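Local coordinates for protein alpha-ketoglutarate-dependent non-heme iron oxygenase EasH (Aspergillus japonicus, PDB 5M0T) that probably uses iron(II), 2-oxoglutarate and molecular oxygen to oxidise an ergot-alkaloid intermediate on the pathway to cycloclavine, at residues Arg17-Gly20 and Asp21-Phe25; Gly50-Asp53 and Pro54-Gln58; Ser84-Arg88 and Asp89-Asn93; Thr142-Arg146 and Gln147-Ser151; Thr263-Lys267 and Gly268-Trp272. All blocks are in the same frame, centred on the assembly; numbering follows the deposited sequence.

Overall arrangement
The five contacts are all local and follow one another along the chain without overlap. Contacts 2 and 3 touch: Glu51, on helix 42-52, bonds to Ser84 and the first turn of helix 85-91, and the centres of the two contacts are about 16 Å apart. Contact 1, at the start of helix 21-31, has its centre about 21 Å from that of contact 3. Contact 4, at the end of helix 139-144, lies on the far side of the chain's centre from contacts 2 and 3. Contact 5, 263-272, is a hairpin of strands 264-266 and 269-271. Contacts 4 and 5 both pack on the second subunit, which Lys57 of contact 2 also reaches.

Contact 1: Arg17-Gly20 and Asp21-Phe25; sequences RSAG and DEAIF. With ZN (zinc ion), chain F.
Ala19 and Ala23 face each other across the start of helix 21-31, with CB of Ala19 4.2 Å from CB of Ala23, the apolar pair of the contact. Ile24 packs CG1 (3.2 Å) and CD1 against the carbonyl oxygen of Gly20, and its side chain continues onto Leu100, Ile15 and Val34. Among the backbone bonds, Ile24 N donates to Gly20 O at 3.2 Å and closes the first helical turn, with Gly20 at the N-cap position.

Water-mediated bonds tie the loop to the helix. Water 1 donates to Ala19 O at 2.6 Å and to Glu22 OE1, and accepts from Ala23 N, so it bridges the 3-10 turn and the opening of the helix.

Metal bonds dominate the outer side. The chain of Glu22 bends at chi2 (91°) and presents both carboxylate oxygens to a zinc ion, OE1 and OE2 each 2.0 Å from the metal, and waters 2 and 3 add two more ligands. Asp21 reaches this zinc through water 2, which donates to OD2 at 2.5 Å, while its OD1 pairs with Arg103. Bidentate chelation fixes the rotation of the Glu22 carboxylate, and Asp21 serves the metal from the second shell.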
loop_
_atom_site.group_PDB
_atom_site.type_symbol
_atom_site.label_atom_id
_atom_site.label_comp_id
_atom_site.label_asym_id
_atom_site.label_seq_id
_atom_site.Cartn_x
_atom_site.Cartn_y
_atom_site.Cartn_z
ATOM N N ARG A 17 23.633 20.308 2.219
ATOM C CA ARG A 17 23.172 19.263 3.149
ATOM C C ARG A 17 23.303 19.680 4.632
ATOM O O ARG A 17 22.458 19.359 5.458
ATOM C CB ARG A 17 23.980 17.984 2.900
ATOM C CG ARG A 17 23.510 16.772 3.679
ATOM C CD ARG A 17 24.563 15.683 3.799
ATOM N NE ARG A 17 24.119 14.757 4.830
ATOM C CZ ARG A 17 23.243 13.766 4.678
ATOM N NH1 ARG A 17 22.701 13.479 3.506
ATOM N NH2 ARG A 17 22.927 13.032 5.742
ATOM N N SER A 18 24.361 20.419 4.941
ATOM C CA SER A 18 24.629 20.895 6.295
ATOM C C SER A 18 23.617 21.925 6.851
ATOM O O SER A 18 23.625 22.196 8.065
ATOM C CB SER A 18 26.025 21.500 6.337
ATOM O OG SER A 18 26.081 22.638 5.492
ATOM N N ALA A 19 22.779 22.509 5.985
ATOM C CA ALA A 19 21.754 23.460 6.418
ATOM C C ALA A 19 20.652 22.794 7.247
ATOM O O ALA A 19 19.986 23.446 8.067
ATOM C CB ALA A 19 21.160 24.184 5.227
ATOM N N GLY A 20 20.483 21.489 7.052
ATOM C CA GLY A 20 19.612 20.692 7.901
ATOM C C GLY A 20 18.234 20.580 7.278
ATOM O O GLY A 20 17.925 21.262 6.304
ATOM N N ASP A 21 17.405 19.740 7.887
ATOM C CA ASP A 21 16.101 19.396 7.341
ATOM C C ASP A 21 15.056 20.511 7.390
ATOM O O ASP A 21 14.256 20.621 6.458
ATOM C CB ASP A 21 15.550 18.089 7.939
ATOM C CG ASP A 21 15.541 18.064 9.465
ATOM O OD1 ASP A 21 14.498 17.674 10.051
ATOM O OD2 ASP A 21 16.605 18.382 10.044
ATOM N N GLU A 22 15.078 21.352 8.430
ATOM C CA GLU A 22 14.126 22.459 8.539
ATOM C C GLU A 22 14.269 23.433 7.358
ATOM O O GLU A 22 13.300 23.785 6.704
ATOM C CB GLU A 22 14.293 23.226 9.855
ATOM C CG GLU A 22 14.005 22.420 11.109
ATOM C CD GLU A 22 15.220 21.700 11.710
ATOM O OE1 GLU A 22 16.253 21.470 11.030
ATOM O OE2 GLU A 22 15.163 21.332 12.907
ATOM N N ALA A 23 15.496 23.861 7.098
ATOM C CA ALA A 23 15.779 24.798 6.022
ATOM C C ALA A 23 15.481 24.186 4.662
ATOM O O ALA A 23 14.931 24.845 3.805
ATOM C CB ALA A 23 17.221 25.258 6.099
ATOM N N ILE A 24 15.819 22.917 4.483
ATOM C CA ILE A 24 15.554 22.212 3.224
ATOM C C ILE A 24 14.050 21.995 3.029
ATOM O O ILE A 24 13.524 22.179 1.906
ATOM C CB ILE A 24 16.333 20.878 3.157
ATOM C CG1 ILE A 24 17.834 21.185 3.107
ATOM C CG2 ILE A 24 15.921 20.058 1.933
ATOM C CD1 ILE A 24 18.742 20.014 3.355
ATOM N N PHE A 25 13.359 21.633 4.114
ATOM C CA PHE A 25 11.925 21.437 4.049
ATOM C C PHE A 25 11.163 22.699 3.675
ATOM O O PHE A 25 10.147 22.615 2.975
ATOM C CB PHE A 25 11.348 20.852 5.337
ATOM C CG PHE A 25 9.893 20.450 5.198
ATOM C CD1 PHE A 25 9.541 19.389 4.357
ATOM C CD2 PHE A 25 8.887 21.142 5.864
ATOM C CE1 PHE A 25 8.217 19.019 4.200
ATOM C CE2 PHE A 25 7.564 20.778 5.717
ATOM C CZ PHE A 25 7.220 19.717 4.875
HETATM ZN ZN ZN F . 17.038 20.608 12.702
HETATM O O HOH W 1 17.578 23.350 9.147
HETATM O O HOH W 2 17.001 18.612 12.549
HETATM O O HOH W 3 17.273 22.239 13.829
#

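Contact 2: Gly50-Asp53 and Pro54-Gln58; sequences GEID and PHMKQ
Met56 lays its thioether across the CG2 branch of Ile52, with SD 3.9 Å from CG2 of Ile52 and CG of Met56 nearly as close. The side chains meet at a slant, and the bend of Met56 at chi2 (-69°) lays the sulfur by that methyl. CG of Met56 also rests near the carbonyl oxygen of Asp53.

The backbone turns here from helix into a short 3-10 stretch. His55 N donates to Ile52 O at 3.1 Å in a nearly straight bond (170° at the hydrogen). Met56 N reaches Asp53 O at 3.5 Å, a weak bond. Pro54 has no N-H to offer the preceding turn, and its CD lies 3.7 Å from Glu51 O, so a proline ring stands where helix 42-52 gives way. The imidazole of His55 turns its edge to the same oxygen, CD2 being 3.7 Å from Glu51 O with that oxygen in the ring plane.

The polar ends look elsewhere: Asp53 pairs with Arg223, and Glu51 bonds Ser84 OG and the backbone N-H groups of Lys85 and Leu86. Ile52 and Met56 lie together on Val119 of strand 112-122, Met56 and His55 reach Leu77 of strand 75-77, and the His55 ring also meets Phe83, so the end of helix 42-52 packs against this edge of the main sheet.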
loop_
_atom_site.group_PDB
_atom_site.type_symbol
_atom_site.label_atom_id
_atom_site.label_comp_id
_atom_site.label_asym_id
_atom_site.label_seq_id
_atom_site.Cartn_x
_atom_site.Cartn_y
_atom_site.Cartn_z
ATOM N N GLY A 50 30.596 1.423 -7.548
ATOM C CA GLY A 50 31.300 0.137 -7.515
ATOM C C GLY A 50 30.371 -1.054 -7.316
ATOM O O GLY A 50 30.461 -2.037 -8.051
ATOM N N GLU A 51 29.470 -0.946 -6.335
ATOM C CA GLU A 51 28.457 -1.982 -6.051
ATOM C C GLU A 51 27.450 -2.179 -7.200
ATOM O O GLU A 51 27.057 -3.305 -7.503
ATOM C CB GLU A 51 27.687 -1.657 -4.749
ATOM C CG GLU A 51 28.518 -1.751 -3.470
ATOM C CD GLU A 51 27.682 -1.793 -2.182
ATOM O OE1 GLU A 51 26.862 -0.869 -1.927
ATOM O OE2 GLU A 51 27.856 -2.768 -1.411
ATOM N N ILE A 52 27.031 -1.076 -7.814
ATOM C CA ILE A 52 25.975 -1.078 -8.844
ATOM C C ILE A 52 26.427 -1.599 -10.220
ATOM O O ILE A 52 25.681 -2.341 -10.869
ATOM C CB ILE A 52 25.354 0.341 -8.987
ATOM C CG1 ILE A 52 24.517 0.663 -7.748
ATOM C CG2 ILE A 52 24.510 0.495 -10.253
ATOM C CD1 ILE A 52 23.414 -0.328 -7.424
ATOM N N ASP A 53 27.627 -1.211 -10.648
ATOM C CA ASP A 53 28.098 -1.451 -12.029
ATOM C C ASP A 53 27.695 -2.813 -12.640
ATOM O O ASP A 53 26.975 -2.836 -13.646
ATOM C CB ASP A 53 29.624 -1.216 -12.147
ATOM C CG ASP A 53 30.012 0.281 -12.078
ATOM O OD1 ASP A 53 31.218 0.555 -11.892
ATOM O OD2 ASP A 53 29.139 1.183 -12.189
ATOM N N PRO A 54 28.080 -3.939 -12.002
ATOM C CA PRO A 54 27.878 -5.230 -12.667
ATOM C C PRO A 54 26.430 -5.748 -12.850
ATOM O O PRO A 54 26.265 -6.762 -13.530
ATOM C CB PRO A 54 28.684 -6.209 -11.789
ATOM C CG PRO A 54 29.513 -5.360 -10.878
ATOM C CD PRO A 54 28.703 -4.123 -10.680
ATOM N N HIS A 55 25.411 -5.088 -12.297
ATOM C CA HIS A 55 24.016 -5.572 -12.427
ATOM C C HIS A 55 23.132 -4.803 -13.442
ATOM O O HIS A 55 21.949 -5.152 -13.614
ATOM C CB HIS A 55 23.307 -5.548 -11.063
ATOM C CG HIS A 55 24.020 -6.282 -9.975
ATOM N ND1 HIS A 55 23.790 -7.611 -9.700
ATOM C CD2 HIS A 55 24.952 -5.868 -9.089
ATOM C CE1 HIS A 55 24.568 -7.988 -8.700
ATOM N NE2 HIS A 55 25.280 -6.947 -8.311
ATOM N N MET A 56 23.674 -3.765 -14.091
ATOM C CA MET A 56 22.859 -2.880 -14.968
ATOM C C MET A 56 22.448 -3.558 -16.286
ATOM O O MET A 56 23.198 -4.381 -16.820
ATOM C CB MET A 56 23.608 -1.563 -15.279
ATOM C CG MET A 56 23.854 -0.642 -14.083
ATOM S SD MET A 56 22.339 0.116 -13.443
ATOM C CE MET A 56 22.023 1.391 -14.674
ATOM N N LYS A 57 21.260 -3.210 -16.792
ATOM C CA LYS A 57 20.803 -3.649 -18.125
ATOM C C LYS A 57 19.653 -2.791 -18.694
ATOM O O LYS A 57 19.110 -1.921 -18.022
ATOM C CB LYS A 57 20.445 -5.161 -18.135
ATOM C CG LYS A 57 19.045 -5.548 -17.659
ATOM C CD LYS A 57 18.708 -5.029 -16.277
ATOM C CE LYS A 57 17.313 -5.481 -15.885
ATOM N NZ LYS A 57 16.695 -4.493 -14.968
ATOM N N GLN A 58 19.296 -3.064 -19.946
ATOM C CA GLN A 58 18.236 -2.342 -20.656
ATOM C C GLN A 58 16.844 -2.706 -20.108
ATOM O O GLN A 58 16.629 -3.828 -19.645
ATOM C CB GLN A 58 18.324 -2.648 -22.170
ATOM C CG GLN A 58 17.483 -1.751 -23.079
ATOM C CD GLN A 58 17.905 -0.282 -23.062
ATOM O OE1 GLN A 58 19.036 0.061 -22.700
ATOM N NE2 GLN A 58 16.993 0.594 -23.462
#

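Contact 3: Ser84-Arg88 and Asp89-Asn93; sequences SKLFR and DELMN
Phe87 holds CG opposite its backbone N (chi1 -170°), and Met92, bent at chi2 (-55°), brings its thioether round to meet the ring. The result is a Met-aromatic contact between helix 85-91 and the residue that follows it, with SD of Met92 4.8 Å from the ring centroid of Phe87 and oblique to the ring. The methyl end makes the closer approach, CE of Met92 standing 3.7 Å from CZ of Phe87. Leu91 comes in at about a right angle to Phe87, its CD1 near CD2 of the ring, and CG of Leu91 packs on CD2 of Leu86. Phe225 and Leu227 of strand 222-231 extend this apolar side into the protein core.

On the outer side, Lys85 NZ and Asp89 OD2 form a salt bridge of 2.9 Å one helical turn apart. Glu90 lays its carboxylate carbon beside Leu86 CG at 3.7 Å and sends its oxygens to Arg47 and Gln44 of helix 42-52.

Ser84 caps the helix: its OG accepts from Phe87 N at 3.1 Å and also bonds Glu51. Farther on, the helix widens into a pi-type turn. Leu86 O is gripped by two amides, Leu91 N close to the axis of the carbonyl and Glu90 N from above its plane, and Met92 N, like Leu91 N, bonds five residues back, to Phe87 O. Asn93 OD1 bonds Thr252, while Asn93 ND2 donates to Asp89 O at 2.7 Å, with that oxygen close to the plane of the amide.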
loop_
_atom_site.group_PDB
_atom_site.type_symbol
_atom_site.label_atom_id
_atom_site.label_comp_id
_atom_site.label_asym_id
_atom_site.label_seq_id
_atom_site.Cartn_x
_atom_site.Cartn_y
_atom_site.Cartn_z
ATOM N N SER A 84 22.904 -3.576 -3.023
ATOM C CA SER A 84 23.772 -2.545 -2.431
ATOM C C SER A 84 23.729 -2.485 -0.898
ATOM O O SER A 84 22.713 -2.118 -0.301
ATOM C CB SER A 84 23.409 -1.173 -2.991
ATOM O OG SER A 84 24.277 -0.177 -2.487
ATOM N N LYS A 85 24.856 -2.832 -0.281
ATOM C CA LYS A 85 25.060 -2.715 1.160
ATOM C C LYS A 85 24.985 -1.260 1.599
ATOM O O LYS A 85 24.386 -0.952 2.637
ATOM C CB LYS A 85 26.414 -3.328 1.564
ATOM C CG LYS A 85 26.605 -3.550 3.065
ATOM C CD LYS A 85 27.900 -4.305 3.332
ATOM C CE LYS A 85 28.310 -4.220 4.795
ATOM N NZ LYS A 85 27.194 -4.541 5.728
ATOM N N LEU A 86 25.574 -0.374 0.800
ATOM C CA LEU A 86 25.528 1.057 1.061
ATOM C C LEU A 86 24.080 1.590 1.068
ATOM O O LEU A 86 23.748 2.478 1.861
ATOM C CB LEU A 86 26.398 1.805 0.041
ATOM C CG LEU A 86 26.614 3.315 0.255
ATOM C CD1 LEU A 86 28.019 3.727 -0.203
ATOM C CD2 LEU A 86 25.535 4.178 -0.420
ATOM N N PHE A 87 23.222 1.045 0.207
ATOM C CA PHE A 87 21.802 1.404 0.212
ATOM C C PHE A 87 21.144 0.947 1.525
ATOM O O PHE A 87 20.534 1.734 2.244
ATOM C CB PHE A 87 21.084 0.773 -0.988
ATOM C CG PHE A 87 19.704 1.270 -1.194
ATOM C CD1 PHE A 87 18.639 0.725 -0.485
ATOM C CD2 PHE A 87 19.458 2.271 -2.116
ATOM C CE1 PHE A 87 17.354 1.206 -0.664
ATOM C CE2 PHE A 87 18.178 2.742 -2.310
ATOM C CZ PHE A 87 17.119 2.218 -1.582
ATOM N N ARG A 88 21.278 -0.343 1.807
ATOM C CA ARG A 88 20.713 -0.952 3.003
ATOM C C ARG A 88 21.123 -0.267 4.313
ATOM O O ARG A 88 20.274 -0.032 5.147
ATOM C CB ARG A 88 21.102 -2.430 3.068
ATOM C CG ARG A 88 20.380 -3.305 2.056
ATOM C CD ARG A 88 20.547 -4.778 2.402
ATOM N NE ARG A 88 21.950 -5.202 2.443
ATOM C CZ ARG A 88 22.714 -5.475 1.387
ATOM N NH1 ARG A 88 22.254 -5.353 0.142
ATOM N NH2 ARG A 88 23.970 -5.858 1.589
ATOM N N ASP A 89 22.410 0.058 4.460
ATOM C CA ASP A 89 22.998 0.500 5.745
ATOM C C ASP A 89 23.187 2.015 5.885
ATOM O O ASP A 89 22.970 2.554 6.961
ATOM C CB ASP A 89 24.362 -0.152 5.949
ATOM C CG ASP A 89 24.306 -1.666 5.995
ATOM O OD1 ASP A 89 23.209 -2.252 5.906
ATOM O OD2 ASP A 89 25.395 -2.279 6.128
ATOM N N GLU A 90 23.615 2.691 4.819
ATOM C CA GLU A 90 23.920 4.123 4.878
ATOM C C GLU A 90 22.699 4.965 4.504
ATOM O O GLU A 90 22.257 5.790 5.291
ATOM C CB GLU A 90 25.144 4.459 4.008
ATOM C CG GLU A 90 26.344 3.549 4.306
ATOM C CD GLU A 90 27.688 4.015 3.733
ATOM O OE1 GLU A 90 27.941 5.235 3.602
ATOM O OE2 GLU A 90 28.523 3.137 3.431
ATOM N N LEU A 91 22.123 4.720 3.333
ATOM C CA LEU A 91 20.993 5.527 2.844
ATOM C C LEU A 91 19.676 5.295 3.600
ATOM O O LEU A 91 18.963 6.259 3.919
ATOM C CB LEU A 91 20.774 5.304 1.353
ATOM C CG LEU A 91 21.951 5.738 0.485
ATOM C CD1 LEU A 91 21.713 5.282 -0.948
ATOM C CD2 LEU A 91 22.165 7.249 0.556
ATOM N N MET A 92 19.353 4.040 3.898
ATOM C CA MET A 92 18.133 3.739 4.637
ATOM C C MET A 92 18.191 4.135 6.126
ATOM O O MET A 92 17.154 4.076 6.798
ATOM C CB MET A 92 17.726 2.266 4.477
ATOM C CG MET A 92 17.187 1.900 3.095
ATOM S SD MET A 92 15.794 2.916 2.525
ATOM C CE MET A 92 16.633 4.175 1.554
ATOM N N ASN A 93 19.363 4.547 6.631
ATOM C CA ASN A 93 19.486 5.118 7.974
ATOM C C ASN A 93 19.894 6.594 7.985
ATOM O O ASN A 93 20.243 7.131 9.035
ATOM C CB ASN A 93 20.513 4.312 8.759
ATOM C CG ASN A 93 20.062 2.900 9.004
ATOM O OD1 ASN A 93 19.108 2.665 9.772
ATOM N ND2 ASN A 93 20.730 1.946 8.360
#

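Contact 4: Thr142-Arg146 and Gln147-Ser151; sequences TTLGR and QSPES
Leu144 closes over the turn that follows it, and this is the tightly packed part. Its CB rests 3.6 Å from Ser148 N, and its CD1 meets CD of Pro149 at 4.0 Å, the two side chains crossing at about a right angle. Beneath them Gly145 leaves the helix with positive phi (63°), and the backbone folds back: Ser148 N donates to Gly145 O at 3.1 Å and Gln147 N to Leu144 O at 3.2 Å. The hydroxyl of Ser148 donates to Pro149 O at 2.9 Å, which satisfies a buried side chain within the turn.

The looser side is carried by Arg146 and the exposed Gln147. Arg146 NE reaches Gln147 OE1 at 3.4 Å, a weak bond to an oxygen at the edge of the guanidinium, whose plane stands almost perpendicular to the amide (87°). The guanidinium is held more firmly by Leu177 O through NH1.

Lys207 bonds the carbonyls of Arg146 and Ser148. The segment leads from helix 139-144 into strand 152-158, while Leu144 and Pro149 pack on Ile140 of the second subunit.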
loop_
_atom_site.group_PDB
_atom_site.type_symbol
_atom_site.label_atom_id
_atom_site.label_comp_id
_atom_site.label_asym_id
_atom_site.label_seq_id
_atom_site.Cartn_x
_atom_site.Cartn_y
_atom_site.Cartn_z
ATOM N N THR A 142 -4.030 10.998 -8.552
ATOM C CA THR A 142 -4.371 11.532 -9.866
ATOM C C THR A 142 -5.740 12.187 -9.858
ATOM O O THR A 142 -5.930 13.237 -10.454
ATOM C CB THR A 142 -4.336 10.416 -10.930
ATOM O OG1 THR A 142 -3.020 9.863 -10.975
ATOM C CG2 THR A 142 -4.705 10.937 -12.318
ATOM N N THR A 143 -6.687 11.568 -9.183
ATOM C CA THR A 143 -8.050 12.099 -9.078
ATOM C C THR A 143 -8.107 13.428 -8.315
ATOM O O THR A 143 -8.802 14.359 -8.722
ATOM C CB THR A 143 -8.954 11.068 -8.380
ATOM O OG1 THR A 143 -9.004 9.889 -9.185
ATOM C CG2 THR A 143 -10.375 11.612 -8.150
ATOM N N LEU A 144 -7.368 13.485 -7.207
ATOM C CA LEU A 144 -7.321 14.662 -6.338
ATOM C C LEU A 144 -6.478 15.816 -6.880
ATOM O O LEU A 144 -6.794 16.962 -6.613
ATOM C CB LEU A 144 -6.840 14.264 -4.938
ATOM C CG LEU A 144 -7.782 13.299 -4.189
ATOM C CD1 LEU A 144 -7.159 12.814 -2.880
ATOM C CD2 LEU A 144 -9.149 13.941 -3.948
ATOM N N GLY A 145 -5.424 15.526 -7.636
ATOM C CA GLY A 145 -4.583 16.568 -8.178
ATOM C C GLY A 145 -3.877 17.377 -7.088
ATOM O O GLY A 145 -3.234 16.812 -6.224
ATOM N N ARG A 146 -4.011 18.701 -7.139
ATOM C CA ARG A 146 -3.439 19.583 -6.136
ATOM C C ARG A 146 -3.938 19.284 -4.736
ATOM O O ARG A 146 -3.178 19.413 -3.797
ATOM C CB ARG A 146 -3.721 21.051 -6.435
ATOM C CG ARG A 146 -2.959 21.955 -5.474
ATOM C CD ARG A 146 -3.080 23.404 -5.849
ATOM N NE ARG A 146 -4.476 23.834 -5.708
ATOM C CZ ARG A 146 -4.916 25.090 -5.830
ATOM N NH1 ARG A 146 -4.080 26.099 -6.090
ATOM N NH2 ARG A 146 -6.207 25.343 -5.674
ATOM N N GLN A 147 -5.197 18.875 -4.598
ATOM C CA GLN A 147 -5.783 18.590 -3.276
ATOM C C GLN A 147 -5.310 17.281 -2.659
ATOM O O GLN A 147 -5.706 16.943 -1.541
ATOM C CB GLN A 147 -7.323 18.614 -3.325
ATOM C CG GLN A 147 -7.899 20.016 -3.217
ATOM C CD GLN A 147 -7.510 20.898 -4.391
ATOM O OE1 GLN A 147 -6.839 21.916 -4.230
ATOM N NE2 GLN A 147 -7.909 20.485 -5.591
ATOM N N SER A 148 -4.483 16.537 -3.381
ATOM C CA SER A 148 -3.951 15.289 -2.890
ATOM C C SER A 148 -3.065 15.508 -1.666
ATOM O O SER A 148 -2.330 16.498 -1.597
ATOM C CB SER A 148 -3.126 14.621 -3.977
ATOM O OG SER A 148 -2.614 13.382 -3.539
ATOM N N PRO A 149 -3.112 14.574 -0.702
ATOM C CA PRO A 149 -2.096 14.605 0.314
ATOM C C PRO A 149 -0.741 14.268 -0.288
ATOM O O PRO A 149 -0.681 13.653 -1.356
ATOM C CB PRO A 149 -2.543 13.520 1.288
ATOM C CG PRO A 149 -3.170 12.521 0.383
ATOM C CD PRO A 149 -3.961 13.385 -0.568
ATOM N N GLU A 150 0.325 14.658 0.411
ATOM C CA GLU A 150 1.672 14.338 -0.002
ATOM C C GLU A 150 1.805 12.834 0.087
ATOM O O GLU A 150 1.410 12.225 1.088
ATOM C CB GLU A 150 2.705 15.034 0.882
ATOM C CG GLU A 150 2.706 16.564 0.782
ATOM C CD GLU A 150 3.135 17.091 -0.591
ATOM O OE1 GLU A 150 3.751 16.348 -1.396
ATOM O OE2 GLU A 150 2.865 18.272 -0.873
ATOM N N SER A 151 2.293 12.242 -0.999
ATOM C CA SER A 151 2.408 10.788 -1.128
ATOM C C SER A 151 3.819 10.312 -1.388
ATOM O O SER A 151 4.174 9.232 -0.972
ATOM C CB SER A 151 1.518 10.300 -2.287
ATOM O OG SER A 151 1.887 10.949 -3.485
#

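Contact 5: Thr263-Lys267 and Gly268-Trp272; sequences TVSAK and GVDIW
Val264 and Ile271 form a hydrogen-bonded antiparallel pair, with Ile271 N donating to Val264 O at 2.9 Å and Val264 N to Ile271 O at 3.1 Å, both bonds nearly straight. Ser265 and Asp270 are the non-hydrogen-bonded pair that follows, and Ala266 and Val269 close the ladder, Ala266 N reaching Val269 O at 2.7 Å and Val269 N returning to Ala266 O. The short strand axes run at 137°, so the pair is strongly twisted. Across Ala266 to Val269 the chain makes a type I' turn, with positive phi at Lys267 and Gly268. Ser265 OG accepts a weak bond from Gly268 N.

This is a beta hairpin with a two-residue loop, a two-stranded sheet of its own, bonded through Ser265 and Lys267 to Asp111 and Ser109 ahead of strand 112-122. On one face Val264 and Ile271 meet through CG2 and CG1, 3.7 Å apart, and CD1 of Ile271 extends to CB of Ala266. CG1 of Ile271 sits between its own N and carbonyl carbon (chi1 65°), which points it across the ladder at Val264. Ser265 and Asp270 occupy the other face, where CG2 of Thr263 also approaches CB of Asp270 at 3.9 Å.

At the open end Thr263 OG1 donates to Trp272 O at 2.9 Å from above the carbonyl plane, and also bonds Leu279 N. The indole of Trp272 leads away from the hairpin, its NE1 bonded to Gly260 O and its ring edge-to-face with Trp113. It meets Trp272 of the second subunit, to which Gly268 and Trp272 also make backbone bonds and where Val269 packs on Tyr66.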
loop_
_atom_site.group_PDB
_atom_site.type_symbol
_atom_site.label_atom_id
_atom_site.label_comp_id
_atom_site.label_asym_id
_atom_site.label_seq_id
_atom_site.Cartn_x
_atom_site.Cartn_y
_atom_site.Cartn_z
ATOM N N THR A 263 6.032 -3.385 10.760
ATOM C CA THR A 263 4.742 -2.745 10.864
ATOM C C THR A 263 4.931 -1.234 10.812
ATOM O O THR A 263 5.891 -0.696 11.357
ATOM C CB THR A 263 4.040 -3.207 12.150
ATOM O OG1 THR A 263 3.707 -4.597 12.019
ATOM C CG2 THR A 263 2.780 -2.378 12.477
ATOM N N VAL A 264 4.004 -0.570 10.123
ATOM C CA VAL A 264 4.024 0.880 9.918
ATOM C C VAL A 264 2.695 1.420 10.423
ATOM O O VAL A 264 1.688 0.730 10.353
ATOM C CB VAL A 264 4.262 1.277 8.442
ATOM C CG1 VAL A 264 5.698 1.018 8.041
ATOM C CG2 VAL A 264 3.312 0.550 7.487
ATOM N N SER A 265 2.711 2.629 10.974
ATOM C CA SER A 265 1.506 3.251 11.537
ATOM C C SER A 265 0.935 4.296 10.579
ATOM O O SER A 265 1.605 5.270 10.241
ATOM C CB SER A 265 1.799 3.912 12.891
ATOM O OG SER A 265 0.576 4.351 13.498
ATOM N N ALA A 266 -0.301 4.081 10.144
ATOM C CA ALA A 266 -1.009 5.026 9.283
ATOM C C ALA A 266 -1.907 5.852 10.186
ATOM O O ALA A 266 -2.995 5.398 10.536
ATOM C CB ALA A 266 -1.831 4.277 8.244
ATOM N N LYS A 267 -1.435 7.037 10.588
ATOM C CA LYS A 267 -2.119 7.891 11.597
ATOM C C LYS A 267 -2.717 7.091 12.753
ATOM O O LYS A 267 -3.899 7.211 13.047
ATOM C CB LYS A 267 -3.229 8.748 10.968
ATOM C CG LYS A 267 -2.786 9.810 9.969
ATOM C CD LYS A 267 -1.808 10.860 10.497
ATOM C CE LYS A 267 -2.385 11.803 11.541
ATOM N NZ LYS A 267 -1.360 12.855 11.816
ATOM N N GLY A 268 -1.905 6.254 13.379
ATOM C CA GLY A 268 -2.351 5.467 14.530
ATOM C C GLY A 268 -2.879 4.083 14.218
ATOM O O GLY A 268 -3.104 3.308 15.134
ATOM N N VAL A 269 -3.051 3.774 12.933
ATOM C CA VAL A 269 -3.551 2.487 12.464
ATOM C C VAL A 269 -2.328 1.649 12.155
ATOM O O VAL A 269 -1.529 2.038 11.318
ATOM C CB VAL A 269 -4.399 2.619 11.156
ATOM C CG1 VAL A 269 -5.019 1.275 10.770
ATOM C CG2 VAL A 269 -5.477 3.694 11.263
ATOM N N ASP A 270 -2.168 0.519 12.831
ATOM C CA ASP A 270 -1.074 -0.382 12.514
ATOM C C ASP A 270 -1.455 -1.157 11.278
ATOM O O ASP A 270 -2.504 -1.781 11.257
ATOM C CB ASP A 270 -0.762 -1.352 13.665
ATOM C CG ASP A 270 0.076 -0.712 14.768
ATOM O OD1 ASP A 270 0.557 0.422 14.591
ATOM O OD2 ASP A 270 0.260 -1.349 15.820
ATOM N N ILE A 271 -0.608 -1.096 10.254
ATOM C CA ILE A 271 -0.782 -1.901 9.053
ATOM C C ILE A 271 0.528 -2.605 8.698
ATOM O O ILE A 271 1.591 -2.248 9.222
ATOM C CB ILE A 271 -1.334 -1.060 7.867
ATOM C CG1 ILE A 271 -0.357 0.024 7.419
ATOM C CG2 ILE A 271 -2.673 -0.433 8.244
ATOM C CD1 ILE A 271 -0.878 0.824 6.245
ATOM N N TRP A 272 0.426 -3.604 7.815
ATOM C CA TRP A 272 1.524 -4.525 7.518
ATOM C C TRP A 272 1.906 -5.297 8.799
ATOM O O TRP A 272 3.026 -5.230 9.298
ATOM C CB TRP A 272 2.706 -3.777 6.898
ATOM C CG TRP A 272 3.507 -4.575 5.933
ATOM C CD1 TRP A 272 4.825 -4.902 6.034
ATOM C CD2 TRP A 272 3.051 -5.118 4.681
ATOM N NE1 TRP A 272 5.221 -5.624 4.924
ATOM C CE2 TRP A 272 4.152 -5.757 4.077
ATOM C CE3 TRP A 272 1.824 -5.098 4.003
ATOM C CZ2 TRP A 272 4.053 -6.414 2.849
ATOM C CZ3 TRP A 272 1.735 -5.741 2.774
ATOM C CH2 TRP A 272 2.843 -6.386 2.209
#